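Local coordinates for K Homology domain-containing protein (Pyrococcus horikoshii, PDB 2E3U) that probably binds RNA through its pair of KH domains, as a Dim2p-type factor in the processing of pre-ribosomal RNA, at residues E58-K61 with T65-T68; A46-K51 with D95-I100; A109-N114 with G159-V164. All blocks are in the same frame, centred on the assembly; numbering follows the deposited sequence.

Contact 1: residues E58-K61 with T65-T68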
loop_
_atom_site.group_PDB
_atom_site.type_symbol
_atom_site.label_atom_id
_atom_site.label_comp_id
_atom_site.label_asym_id
_atom_site.label_seq_id
_atom_site.Cartn_x
_atom_site.Cartn_y
_atom_site.Cartn_z
ATOM N N GLU A 58 -13.998 7.840 -7.880
ATOM C CA GLU A 58 -14.397 6.616 -7.221
ATOM C C GLU A 58 -13.981 6.626 -5.769
ATOM O O GLU A 58 -14.729 6.197 -4.911
ATOM C CB GLU A 58 -13.846 5.364 -7.936
ATOM C CG GLU A 58 -14.884 4.569 -8.653
ATOM C CD GLU A 58 -15.906 3.954 -7.706
ATOM O OE1 GLU A 58 -15.586 3.795 -6.515
ATOM O OE2 GLU A 58 -17.025 3.624 -8.151
ATOM N N ILE A 59 -12.771 7.095 -5.500
ATOM C CA ILE A 59 -12.322 7.311 -4.109
ATOM C C ILE A 59 -13.169 8.332 -3.350
ATOM O O ILE A 59 -13.577 8.078 -2.215
ATOM C CB ILE A 59 -10.805 7.673 -4.008
ATOM C CG1 ILE A 59 -9.941 6.647 -4.757
ATOM C CG2 ILE A 59 -10.387 7.796 -2.522
ATOM C CD1 ILE A 59 -8.540 7.180 -5.188
ATOM N N GLU A 60 -13.437 9.485 -3.958
ATOM C CA GLU A 60 -14.346 10.455 -3.352
ATOM C C GLU A 60 -15.719 9.892 -2.974
ATOM O O GLU A 60 -16.232 10.187 -1.890
ATOM C CB GLU A 60 -14.511 11.664 -4.266
ATOM C CG GLU A 60 -13.213 12.415 -4.393
ATOM C CD GLU A 60 -13.297 13.559 -5.325
ATOM O OE1 GLU A 60 -14.099 13.504 -6.270
ATOM O OE2 GLU A 60 -12.552 14.515 -5.105
ATOM N N LYS A 61 -16.297 9.087 -3.865
ATOM C CA LYS A 61 -17.633 8.540 -3.687
ATOM C C LYS A 61 -17.676 7.472 -2.568
ATOM O O LYS A 61 -18.588 7.465 -1.739
ATOM C CB LYS A 61 -18.142 7.990 -5.027
ATOM C CG LYS A 61 -19.310 7.001 -4.924
ATOM C CD LYS A 61 -19.970 6.640 -6.257
ATOM C CE LYS A 61 -20.819 5.373 -6.060
ATOM N NZ LYS A 61 -21.905 5.170 -7.097
ATOM N N THR A 65 -15.278 11.995 0.672
ATOM C CA THR A 65 -14.278 13.025 0.876
ATOM C C THR A 65 -14.002 13.741 -0.438
ATOM O O THR A 65 -14.429 13.318 -1.522
ATOM C CB THR A 65 -12.954 12.423 1.406
ATOM O OG1 THR A 65 -12.461 11.448 0.464
ATOM C CG2 THR A 65 -13.156 11.819 2.838
ATOM N N LYS A 66 -13.273 14.826 -0.345
ATOM C CA LYS A 66 -12.877 15.560 -1.529
ATOM C C LYS A 66 -11.387 15.337 -1.577
ATOM O O LYS A 66 -10.703 15.522 -0.582
ATOM C CB LYS A 66 -13.238 17.050 -1.392
ATOM C CG LYS A 66 -12.635 17.962 -2.466
ATOM C CD LYS A 66 -12.593 19.417 -2.010
ATOM C CE LYS A 66 -13.975 19.975 -1.630
ATOM N NZ LYS A 66 -14.888 20.050 -2.815
ATOM N N ILE A 67 -10.905 14.911 -2.735
ATOM C CA ILE A 67 -9.481 14.772 -3.023
ATOM C C ILE A 67 -9.045 15.876 -3.977
ATOM O O ILE A 67 -9.671 16.098 -5.016
ATOM C CB ILE A 67 -9.210 13.327 -3.570
ATOM C CG1 ILE A 67 -9.483 12.344 -2.400
ATOM C CG2 ILE A 67 -7.811 13.200 -4.158
ATOM C CD1 ILE A 67 -9.810 10.958 -2.801
ATOM N N THR A 68 -8.006 16.611 -3.602
ATOM C CA THR A 68 -7.514 17.670 -4.460
ATOM C C THR A 68 -6.093 17.319 -4.844
ATOM O O THR A 68 -5.265 17.093 -3.974
ATOM C CB THR A 68 -7.555 19.052 -3.765
ATOM O OG1 THR A 68 -8.882 19.306 -3.295
ATOM C CG2 THR A 68 -7.136 20.177 -4.753
#

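Contact 2: residues A46-K51 with D95-I100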
loop_
_atom_site.group_PDB
_atom_site.type_symbol
_atom_site.label_atom_id
_atom_site.label_comp_id
_atom_site.label_asym_id
_atom_site.label_seq_id
_atom_site.Cartn_x
_atom_site.Cartn_y
_atom_site.Cartn_z
ATOM N N ALA A 46 -1.219 10.055 -12.472
ATOM C CA ALA A 46 -2.076 9.620 -13.558
ATOM C C ALA A 46 -2.940 8.403 -13.167
ATOM O O ALA A 46 -4.106 8.337 -13.545
ATOM C CB ALA A 46 -1.240 9.357 -14.872
ATOM N N VAL A 47 -2.384 7.468 -12.388
ATOM C CA VAL A 47 -3.182 6.334 -11.875
ATOM C C VAL A 47 -4.175 6.718 -10.759
ATOM O O VAL A 47 -5.304 6.178 -10.701
ATOM C CB VAL A 47 -2.314 5.065 -11.531
ATOM C CG1 VAL A 47 -1.355 5.347 -10.454
ATOM C CG2 VAL A 47 -3.176 3.908 -11.094
ATOM N N LEU A 48 -3.778 7.652 -9.895
ATOM C CA LEU A 48 -4.695 8.187 -8.887
ATOM C C LEU A 48 -5.908 8.895 -9.542
ATOM O O LEU A 48 -7.027 8.690 -9.107
ATOM C CB LEU A 48 -3.974 9.120 -7.895
ATOM C CG LEU A 48 -4.817 9.874 -6.838
ATOM C CD1 LEU A 48 -5.404 8.901 -5.846
ATOM C CD2 LEU A 48 -3.999 10.899 -6.092
ATOM N N ILE A 49 -5.667 9.681 -10.602
ATOM C CA ILE A 49 -6.729 10.402 -11.310
ATOM C C ILE A 49 -7.537 9.433 -12.157
ATOM O O ILE A 49 -8.771 9.388 -12.053
ATOM C CB ILE A 49 -6.173 11.582 -12.184
ATOM C CG1 ILE A 49 -5.538 12.655 -11.301
ATOM C CG2 ILE A 49 -7.278 12.224 -13.051
ATOM C CD1 ILE A 49 -4.829 13.799 -12.063
ATOM N N GLY A 50 -6.834 8.649 -12.981
ATOM C CA GLY A 50 -7.451 7.663 -13.877
ATOM C C GLY A 50 -8.105 8.256 -15.114
ATOM O O GLY A 50 -7.995 9.463 -15.358
ATOM N N LYS A 51 -8.806 7.397 -15.867
ATOM C CA LYS A 51 -9.595 7.769 -17.059
ATOM C C LYS A 51 -10.638 8.869 -16.778
ATOM O O LYS A 51 -11.657 8.624 -16.119
ATOM C CB LYS A 51 -10.262 6.516 -17.672
ATOM C CG LYS A 51 -11.318 6.806 -18.756
ATOM C CD LYS A 51 -11.956 5.537 -19.336
ATOM C CE LYS A 51 -13.066 5.918 -20.307
ATOM N NZ LYS A 51 -13.939 4.782 -20.694
ATOM N N ASP A 95 -4.974 6.938 3.062
ATOM C CA ASP A 95 -4.218 5.713 2.996
ATOM C C ASP A 95 -4.385 5.038 1.633
ATOM O O ASP A 95 -3.446 4.458 1.130
ATOM C CB ASP A 95 -4.630 4.783 4.136
ATOM C CG ASP A 95 -4.139 5.265 5.481
ATOM O OD1 ASP A 95 -3.338 6.238 5.561
ATOM O OD2 ASP A 95 -4.550 4.668 6.490
ATOM N N ILE A 96 -5.552 5.156 1.029
ATOM C CA ILE A 96 -5.767 4.667 -0.329
ATOM C C ILE A 96 -4.910 5.415 -1.337
ATOM O O ILE A 96 -4.263 4.788 -2.191
ATOM C CB ILE A 96 -7.262 4.779 -0.743
ATOM C CG1 ILE A 96 -8.085 3.777 0.048
ATOM C CG2 ILE A 96 -7.440 4.596 -2.275
ATOM C CD1 ILE A 96 -9.613 4.066 -0.015
ATOM N N VAL A 97 -4.937 6.750 -1.253
ATOM C CA VAL A 97 -4.005 7.618 -1.988
ATOM C C VAL A 97 -2.529 7.220 -1.823
ATOM O O VAL A 97 -1.784 7.082 -2.834
ATOM C CB VAL A 97 -4.156 9.103 -1.550
ATOM C CG1 VAL A 97 -3.090 9.988 -2.194
ATOM C CG2 VAL A 97 -5.574 9.599 -1.884
ATOM N N LEU A 98 -2.101 7.096 -0.564
ATOM C CA LEU A 98 -0.737 6.611 -0.244
ATOM C C LEU A 98 -0.408 5.216 -0.800
ATOM O O LEU A 98 0.707 4.995 -1.263
ATOM C CB LEU A 98 -0.507 6.572 1.277
ATOM C CG LEU A 98 -0.382 7.907 1.980
ATOM C CD1 LEU A 98 -0.311 7.620 3.474
ATOM C CD2 LEU A 98 0.915 8.632 1.447
ATOM N N ALA A 99 -1.376 4.289 -0.703
ATOM C CA ALA A 99 -1.245 2.932 -1.234
ATOM C C ALA A 99 -1.063 2.940 -2.780
ATOM O O ALA A 99 -0.173 2.281 -3.297
ATOM C CB ALA A 99 -2.472 2.078 -0.831
ATOM N N ILE A 100 -1.922 3.678 -3.493
ATOM C CA ILE A 100 -1.745 3.915 -4.933
ATOM C C ILE A 100 -0.358 4.544 -5.245
ATOM O O ILE A 100 0.357 4.101 -6.129
ATOM C CB ILE A 100 -2.907 4.794 -5.498
ATOM C CG1 ILE A 100 -4.245 4.064 -5.294
ATOM C CG2 ILE A 100 -2.679 5.138 -7.023
ATOM C CD1 ILE A 100 -5.492 4.949 -5.583
#

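Contact 3: residues A109-N114 with G159-V164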
loop_
_atom_site.group_PDB
_atom_site.type_symbol
_atom_site.label_atom_id
_atom_site.label_comp_id
_atom_site.label_asym_id
_atom_site.label_seq_id
_atom_site.Cartn_x
_atom_site.Cartn_y
_atom_site.Cartn_z
ATOM N N ALA A 109 -5.688 -1.096 -3.624
ATOM C CA ALA A 109 -5.793 -0.077 -2.534
ATOM C C ALA A 109 -7.175 0.007 -1.861
ATOM O O ALA A 109 -7.265 0.248 -0.644
ATOM C CB ALA A 109 -5.396 1.282 -3.042
ATOM N N PHE A 110 -8.261 -0.170 -2.635
ATOM C CA PHE A 110 -9.633 -0.138 -2.065
ATOM C C PHE A 110 -9.911 -1.205 -1.004
ATOM O O PHE A 110 -10.885 -1.094 -0.249
ATOM C CB PHE A 110 -10.714 -0.248 -3.137
ATOM C CG PHE A 110 -11.000 1.034 -3.873
ATOM C CD1 PHE A 110 -11.184 2.228 -3.189
ATOM C CD2 PHE A 110 -11.152 1.023 -5.253
ATOM C CE1 PHE A 110 -11.454 3.409 -3.868
ATOM C CE2 PHE A 110 -11.440 2.208 -5.966
ATOM C CZ PHE A 110 -11.595 3.394 -5.267
ATOM N N ARG A 111 -9.073 -2.228 -0.928
ATOM C CA ARG A 111 -9.049 -3.108 0.261
ATOM C C ARG A 111 -9.077 -2.317 1.589
ATOM O O ARG A 111 -9.742 -2.722 2.544
ATOM C CB ARG A 111 -7.820 -4.033 0.247
ATOM C CG ARG A 111 -7.877 -5.153 1.317
ATOM C CD ARG A 111 -6.591 -5.963 1.378
ATOM N NE ARG A 111 -6.648 -6.811 2.565
ATOM C CZ ARG A 111 -6.031 -7.979 2.722
ATOM N NH1 ARG A 111 -6.218 -8.613 3.859
ATOM N NH2 ARG A 111 -5.245 -8.512 1.751
ATOM N N LEU A 112 -8.388 -1.179 1.622
ATOM C CA LEU A 112 -8.249 -0.375 2.815
ATOM C C LEU A 112 -9.585 0.159 3.345
ATOM O O LEU A 112 -9.646 0.589 4.496
ATOM C CB LEU A 112 -7.300 0.786 2.582
ATOM C CG LEU A 112 -5.820 0.419 2.591
ATOM C CD1 LEU A 112 -5.098 1.528 1.839
ATOM C CD2 LEU A 112 -5.343 0.325 4.018
ATOM N N LEU A 113 -10.638 0.140 2.513
ATOM C CA LEU A 113 -11.991 0.529 2.943
ATOM C C LEU A 113 -12.584 -0.445 3.937
ATOM O O LEU A 113 -13.501 -0.093 4.655
ATOM C CB LEU A 113 -12.931 0.657 1.739
ATOM C CG LEU A 113 -12.609 1.775 0.736
ATOM C CD1 LEU A 113 -13.470 1.654 -0.495
ATOM C CD2 LEU A 113 -12.857 3.084 1.425
ATOM N N ASN A 114 -12.075 -1.682 3.970
ATOM C CA ASN A 114 -12.570 -2.698 4.899
ATOM C C ASN A 114 -12.124 -2.355 6.313
ATOM O O ASN A 114 -10.978 -1.934 6.545
ATOM C CB ASN A 114 -12.071 -4.124 4.546
ATOM C CG ASN A 114 -12.462 -4.590 3.129
ATOM O OD1 ASN A 114 -11.766 -5.429 2.529
ATOM N ND2 ASN A 114 -13.547 -4.062 2.600
ATOM N N GLY A 159 -2.100 -13.438 4.036
ATOM C CA GLY A 159 -3.398 -12.787 3.828
ATOM C C GLY A 159 -3.299 -11.262 3.565
ATOM O O GLY A 159 -4.310 -10.597 3.280
ATOM N N ALA A 160 -2.104 -10.703 3.695
ATOM C CA ALA A 160 -1.845 -9.311 3.369
ATOM C C ALA A 160 -1.632 -9.094 1.842
ATOM O O ALA A 160 -1.222 -9.995 1.131
ATOM C CB ALA A 160 -0.628 -8.799 4.151
ATOM N N SER A 161 -1.924 -7.890 1.360
ATOM C CA SER A 161 -1.557 -7.473 0.015
ATOM C C SER A 161 -0.208 -6.771 0.131
ATOM O O SER A 161 0.029 -6.052 1.099
ATOM C CB SER A 161 -2.599 -6.502 -0.536
ATOM O OG SER A 161 -3.887 -7.082 -0.692
ATOM N N VAL A 162 0.651 -6.946 -0.871
ATOM C CA VAL A 162 2.046 -6.457 -0.821
ATOM C C VAL A 162 2.448 -5.769 -2.109
ATOM O O VAL A 162 2.276 -6.317 -3.164
ATOM C CB VAL A 162 3.051 -7.607 -0.601
ATOM C CG1 VAL A 162 4.509 -7.085 -0.723
ATOM C CG2 VAL A 162 2.795 -8.299 0.780
ATOM N N SER A 163 3.003 -4.570 -2.003
ATOM C CA SER A 163 3.473 -3.828 -3.172
ATOM C C SER A 163 4.950 -3.415 -2.979
ATOM O O SER A 163 5.296 -2.704 -2.025
ATOM C CB SER A 163 2.596 -2.577 -3.376
ATOM O OG SER A 163 3.142 -1.768 -4.383
ATOM N N VAL A 164 5.810 -3.916 -3.859
ATOM C CA VAL A 164 7.214 -3.565 -3.863
ATOM C C VAL A 164 7.400 -2.532 -4.985
ATOM O O VAL A 164 7.112 -2.781 -6.146
ATOM C CB VAL A 164 8.095 -4.830 -4.021
ATOM C CG1 VAL A 164 9.581 -4.508 -3.828
ATOM C CG2 VAL A 164 7.674 -5.890 -3.004
#

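Contact 1: residues E58-K61 with T65-T68
The carboxylate of Glu60 meets Ile67 through OE2, whose anti lone pair, the one turned away from OE1, takes the backbone N-H of Ile67. The N to OE2 distance is 2.9 Å and the angle at the hydrogen is 166°, so the bond is of normal length and nearly straight. Behind the carboxylate the aliphatic part of Glu60 runs past the peptide oxygen of Thr65, with both CB and CG at 3.2 Å from Thr65 O. Glu60 holds CG anti to its own carbonyl carbon (chi1 -66°) and continues extended, which carries OE2 from the side of the helix across to the strand. OE2 also lies 3.3 Å from Ile67 O, a pair of acceptors that would repel each other. Lys56 probably eases this: its NZ donates to Ile67 O and makes a long, weak ion pair with OE2.

Helix 54-63 and strand 65-69 are the second helix and second strand of a type I KH domain, joined here by a very short turn. The strand is an outermost one of its three-stranded sheet. Lys66 and Thr68 pair by their backbones with strand 75-80, while the N-H of Ile67 faces the other way and is met by Glu60. Nearer the turn, Thr65 N donates to Glu60 O at 3.3 Å, bent to 142° at the hydrogen. The hydroxyl of Thr65 is instead hydrogen-bonded to that of Thr63.

On the buried side the two isoleucines cross at about a right angle. Ile67 presses its CD1 onto CG2 of Ile59 at 3.2 Å, tighter than ordinary methyl contact, with Ile59 CB also close to that CD1. Beyond them Ile96 and Ile100 of helix 87-101 cover Ile59, and Val76 flanks Ile67.

Contact 2: residues A46-K51 with D95-I100
Leu48 spreads its two methyls over Val97 and the end of Ile100: CD1 sits 4.0 Å from Val97 CG2 and also 4.0 Å from Ile100 CD1, while CD2 faces Val97 CG1 at 4.1 Å. This packs the first helix of the N-terminal KH domain, 42-49, against the domain's long last helix, 87-101. The first helix ends at Ile49, and Gly50, with positive phi, begins the GXXG loop, the element that in KH domains generally approaches the nucleic acid backbone; the packing described here lies on the buried flank of that helix.

A chi1 of 175° sets CG of Leu48 opposite the backbone N and swings the fork toward the last helix, where it crosses the side chain of Ile100 at about a right angle. Its side chain also touches Ile59 of helix 54-63 and Ile40, making it a link between several elements of the hydrophobic interior. The contact is wholly apolar and of ordinary van der Waals spacing.

The preceding residue, partly exposed Val47, adds a smaller overlap and also touches Pro106 of helix 106-109. The CG1 methyl that it places between backbone N and carbonyl carbon rests 3.7 Å from Ile100 CG2.

Contact 3: residues A109-N114 with G159-V164
Arg111 grips the carbonyl oxygen of Gly159 end-on with two nitrogens: NH2 at 2.7 Å and NH1 at 2.8 Å both donate to Gly159 O. The oxygen sits at the edge of the guanidinium, close to its plane, but both donors are tilted somewhat from the plane of the carbonyl, by 21° for NH2 and 26° for NH1. NH2 also donates to Ser161 OG, 3.1 Å away and again near the guanidinium plane, and this hydroxyl passes alongside Arg111 CD as well.

The arginine reaches this far because it is fully stretched: chi1 of -169° points CG away from the backbone N, and the chain stays extended as far as NE. A short 3-10 turn carries its base, with Asn114 N bonded to Arg111 O. At the far end Gly159 follows helix 149-158 with positive phi, and Ser161 opens strand 161-165, held by backbone bonds to Ile172. Glu117 forms a salt bridge with NE, fixing the guanidinium from another quarter.

The contact thus joins the connection between the two KH domains to the second domain. Replacing Arg111 with a leucine would probably leave Gly159 O without both donors and Glu117 without its countercharge. Since NE, NH1 and NH2 all donate, NE to Glu117 and the other two to Gly159 O, the group is unlikely to turn about its last torsions, and Glu117 would probably offset the charge brought into this partly buried seam.

Contacts 1 and 2 are two parts of one hydrophobic core in the first KH domain: their centres are about 11 Å apart, and contact 1 is nested in the chain segment that contact 2 closes. Ile59 joins them, its CD1 reaching Leu48 CD1 at 3.6 Å and Ile100 CD1 at 3.8 Å. Contact 3, about 13 Å from contact 2 and 18 Å from contact 1 between centres, lies at the boundary with the second domain. Its 109-114 segment nonetheless packs back on both: Phe110 CE1 lies 3.7 Å from Ile59 CG1, and Leu113 CD2 is 3.7 Å from Ile96 CD1. No bound RNA marks a site in this model.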